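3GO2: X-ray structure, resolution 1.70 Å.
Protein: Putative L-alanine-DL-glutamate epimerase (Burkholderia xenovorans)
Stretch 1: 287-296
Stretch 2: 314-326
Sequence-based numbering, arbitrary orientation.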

# COMPACT_ATOMS: atom_id res chain seq x y z
N ASP A 287 -2.36 -5.05 20.78
CA ASP A 287 -3.02 -4.18 21.73
C ASP A 287 -2.01 -3.61 22.74
O ASP A 287 -2.07 -2.41 23.09
N VAL A 288 -1.16 -4.48 23.27
CA VAL A 288 -0.19 -4.11 24.32
C VAL A 288 1.21 -4.53 23.91
O VAL A 288 1.39 -5.64 23.41
N ALA A 289 2.18 -3.65 24.11
CA ALA A 289 3.58 -3.97 23.84
C ALA A 289 4.31 -4.28 25.13
O ALA A 289 4.36 -3.43 26.03
N ILE A 290 4.82 -5.50 25.25
CA ILE A 290 5.64 -5.89 26.39
C ILE A 290 7.08 -5.49 26.10
O ILE A 290 7.61 -5.81 25.03
N VAL A 291 7.69 -4.74 27.02
CA VAL A 291 9.05 -4.23 26.83
C VAL A 291 9.95 -4.88 27.87
O VAL A 291 9.65 -4.81 29.06
N ASP A 292 11.00 -5.55 27.43
CA ASP A 292 11.95 -6.13 28.39
C ASP A 292 13.06 -5.10 28.63
O ASP A 292 13.94 -4.91 27.80
N THR A 293 12.94 -4.39 29.75
CA THR A 293 13.87 -3.34 30.10
C THR A 293 15.16 -3.90 30.66
O THR A 293 16.18 -3.22 30.68
N ILE A 294 15.11 -5.13 31.16
CA ILE A 294 16.30 -5.84 31.63
C ILE A 294 17.22 -6.14 30.43
O ILE A 294 18.44 -5.94 30.48
N TRP A 295 16.63 -6.60 29.34
CA TRP A 295 17.32 -6.82 28.09
C TRP A 295 17.75 -5.50 27.40
O TRP A 295 18.88 -5.37 26.92
N ASN A 296 16.82 -4.55 27.28
CA ASN A 296 17.06 -3.33 26.47
C ASN A 296 17.91 -2.27 27.15
O ASN A 296 18.57 -1.46 26.50
N ASN A 314 -0.24 1.01 25.07
CA ASN A 314 0.33 0.95 26.41
C ASN A 314 1.30 -0.21 26.50
O ASN A 314 1.20 -1.21 25.76
N VAL A 315 2.25 -0.08 27.43
CA VAL A 315 3.36 -1.03 27.55
C VAL A 315 3.36 -1.72 28.89
O VAL A 315 2.81 -1.18 29.87
N ALA A 316 3.95 -2.90 28.95
CA ALA A 316 4.07 -3.63 30.22
C ALA A 316 5.49 -4.18 30.31
O ALA A 316 5.98 -4.78 29.37
N PRO A 317 6.15 -3.99 31.46
CA PRO A 317 7.48 -4.62 31.59
C PRO A 317 7.44 -6.13 31.66
O PRO A 317 6.48 -6.73 32.18
N HIS A 318 8.50 -6.75 31.11
CA HIS A 318 8.76 -8.17 31.25
C HIS A 318 9.59 -8.33 32.53
O HIS A 318 10.70 -7.81 32.65
N ASN A 319 9.04 -9.05 33.50
CA ASN A 319 9.66 -9.10 34.81
C ASN A 319 9.40 -10.43 35.47
O ASN A 319 8.33 -10.64 36.02
N PHE A 320 10.38 -11.33 35.41
CA PHE A 320 10.21 -12.69 35.93
C PHE A 320 11.53 -13.26 36.48
O PHE A 320 11.79 -14.47 36.43
N TYR A 321 12.33 -12.38 37.05
CA TYR A 321 13.66 -12.72 37.51
C TYR A 321 13.71 -12.43 39.02
O TYR A 321 12.73 -12.65 39.74
N GLY A 322 14.84 -11.93 39.51
CA GLY A 322 15.01 -11.67 40.94
C GLY A 322 14.50 -10.31 41.38
O GLY A 322 13.97 -9.52 40.58
N HIS A 323 14.68 -10.01 42.67
CA HIS A 323 14.18 -8.74 43.21
C HIS A 323 14.78 -7.53 42.55
O HIS A 323 14.12 -6.51 42.43
N LEU A 324 16.05 -7.57 42.16
CA LEU A 324 16.64 -6.39 41.53
C LEU A 324 15.96 -6.08 40.19
O LEU A 324 15.68 -4.91 39.89
N CYS A 325 15.65 -7.10 39.40
CA CYS A 325 14.88 -6.88 38.17
C CYS A 325 13.53 -6.24 38.47
O CYS A 325 13.08 -5.37 37.72
N THR A 326 12.88 -6.67 39.55
CA THR A 326 11.60 -6.07 39.91
C THR A 326 11.76 -4.60 40.22
O THR A 326 10.93 -3.76 39.79

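Strands 288-291 and 314-317 run parallel, and their backbones satisfy one another before any side chain is considered. Ala 289 donates from N to Asn 314 O (3.1 Å) and accepts at O from Ala 316 N (3.0 Å); Val 291 N then donates to Ala 316 O (2.9 Å), and Val 291 O accepts from His 318 N (3.0 Å). Pro 317 has no amide hydrogen, yet the ladder loses nothing there, because the pattern calls on its neighbors' amides. A water extends each end: water 1 accepts from Asn 314 N (3.0 Å) and lies 2.6 Å from Asp 287 O, while water 2 accepts from Thr 293 N (2.7 Å) and lies 2.6 Å from His 318 O.

Side chains alternate between two faces. On one, Val 288 (t) brings CG1 to 4.4 Å from Ala 316 CB, and Ile 290 (m, t) lays CG2 3.9 Å from His 318 CB. On the other, Val 315 (m) is touched by both Ala 289, CB to CG1 at 4.3 Å, and Val 291 (t), whose CG2 lies 4.0 Å from Val 315 CB. Compact and beta-branched residues suit these buried strands.

Beyond the strands, Asp 292 (t) is the polar hub. Its OD1 accepts from His 318 ND1 (2.7 Å) and Tyr 321 OH (2.8 Å), lying near the plane of both rings, while OD2 caps the helix by accepting from Trp 295 N (2.9 Å). A carboxylate suits this buried site because its two oxygens can serve three donors. His 318 (t) and Tyr 321 (m) both point toward stretch 1.

Ile 294 (m, m) supplies the apolar complement: CG1 sits 3.8 Å from Tyr 321 CE2, and CD1 reaches 3.8 Å from SG of Cys 325 (m).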

# COMPACT_ATOMS: atom_id res chain seq x y z
CB ASP A 287 -4.12 -4.91 22.47
CG ASP A 287 -5.28 -5.26 21.58
OD1 ASP A 287 -6.21 -4.44 21.48
OD2 ASP A 287 -5.26 -6.32 20.92
CB VAL A 288 -0.55 -4.80 25.63
CG1 VAL A 288 0.51 -4.52 26.71
CG2 VAL A 288 -1.96 -4.34 26.09
CB ALA A 289 4.26 -2.85 23.05
CB ILE A 290 5.52 -7.40 26.68
CG1 ILE A 290 4.05 -7.72 27.01
CG2 ILE A 290 6.43 -7.77 27.87
CD1 ILE A 290 3.72 -9.18 26.81
CB VAL A 291 9.12 -2.72 26.98
CG1 VAL A 291 10.55 -2.22 26.80
CG2 VAL A 291 8.16 -2.01 25.97
CB ASP A 292 12.49 -7.48 27.92
CG ASP A 292 13.21 -8.22 29.03
OD1 ASP A 292 12.99 -9.44 29.23
OD2 ASP A 292 13.94 -7.52 29.77
CB THR A 293 13.27 -2.31 31.10
OG1 THR A 293 13.37 -2.80 32.43
CG2 THR A 293 11.83 -1.94 30.75
CB ILE A 294 15.87 -7.15 32.34
CG1 ILE A 294 14.92 -6.87 33.51
CG2 ILE A 294 17.10 -7.94 32.78
CD1 ILE A 294 15.35 -5.74 34.46
CB TRP A 295 16.37 -7.56 27.14
CG TRP A 295 16.29 -9.02 27.38
CD1 TRP A 295 16.59 -9.70 28.53
CD2 TRP A 295 15.89 -10.01 26.43
NE1 TRP A 295 16.42 -11.05 28.34
CE2 TRP A 295 15.99 -11.26 27.05
CE3 TRP A 295 15.46 -9.95 25.09
CZ2 TRP A 295 15.69 -12.46 26.38
CZ3 TRP A 295 15.19 -11.13 24.43
CH2 TRP A 295 15.29 -12.36 25.08
CB ASN A 296 15.73 -2.71 26.03
CG ASN A 296 15.20 -3.32 24.76
OD1 ASN A 296 15.57 -2.88 23.67
ND2 ASN A 296 14.29 -4.27 24.90
CB ASN A 314 -0.80 0.82 27.45
CG ASN A 314 -1.56 2.12 27.63
OD1 ASN A 314 -1.18 3.14 27.08
ND2 ASN A 314 -2.66 2.07 28.40
CB VAL A 315 4.73 -0.34 27.32
CG1 VAL A 315 4.77 0.32 25.97
CG2 VAL A 315 5.01 0.69 28.42
CB ALA A 316 3.08 -4.79 30.29
CB PRO A 317 8.00 -4.09 32.94
CG PRO A 317 7.06 -3.13 33.39
CD PRO A 317 5.84 -3.11 32.60
CB HIS A 318 9.52 -8.65 30.04
CG HIS A 318 9.66 -10.12 29.95
ND1 HIS A 318 10.66 -10.72 29.22
CD2 HIS A 318 8.89 -11.13 30.44
CE1 HIS A 318 10.50 -12.03 29.25
NE2 HIS A 318 9.45 -12.31 30.00
CB ASN A 319 9.10 -7.97 35.67
CG ASN A 319 9.76 -7.89 37.02
OD1 ASN A 319 10.98 -7.83 37.10
ND2 ASN A 319 8.97 -7.91 38.08
CB PHE A 320 9.54 -13.59 34.88
CG PHE A 320 10.44 -14.05 33.77
CD1 PHE A 320 10.79 -15.40 33.66
CD2 PHE A 320 10.95 -13.15 32.84
CE1 PHE A 320 11.62 -15.83 32.62
CE2 PHE A 320 11.78 -13.59 31.83
CZ PHE A 320 12.12 -14.90 31.72
CB TYR A 321 14.67 -11.85 36.75
CG TYR A 321 14.45 -11.72 35.24
CD1 TYR A 321 14.94 -12.69 34.37
CD2 TYR A 321 13.80 -10.59 34.69
CE1 TYR A 321 14.79 -12.56 32.95
CE2 TYR A 321 13.62 -10.44 33.28
CZ TYR A 321 14.13 -11.44 32.42
OH TYR A 321 14.01 -11.34 31.03
CB HIS A 323 14.43 -8.61 44.72
CG HIS A 323 13.54 -9.46 45.57
ND1 HIS A 323 12.34 -9.97 45.14
CD2 HIS A 323 13.69 -9.87 46.86
CE1 HIS A 323 11.77 -10.65 46.12
NE2 HIS A 323 12.58 -10.61 47.17
CB LEU A 324 18.15 -6.52 41.39
CG LEU A 324 18.87 -5.37 40.68
CD1 LEU A 324 18.50 -4.01 41.27
CD2 LEU A 324 20.38 -5.57 40.73
CB CYS A 325 14.68 -8.15 37.38
SG CYS A 325 16.21 -8.73 36.59
CB THR A 326 10.95 -6.81 41.11
OG1 THR A 326 10.65 -8.15 40.73
CG2 THR A 326 9.64 -6.12 41.53
O HOH W 1 -2.80 -0.60 24.84
O HOH W 2 11.56 -5.53 31.80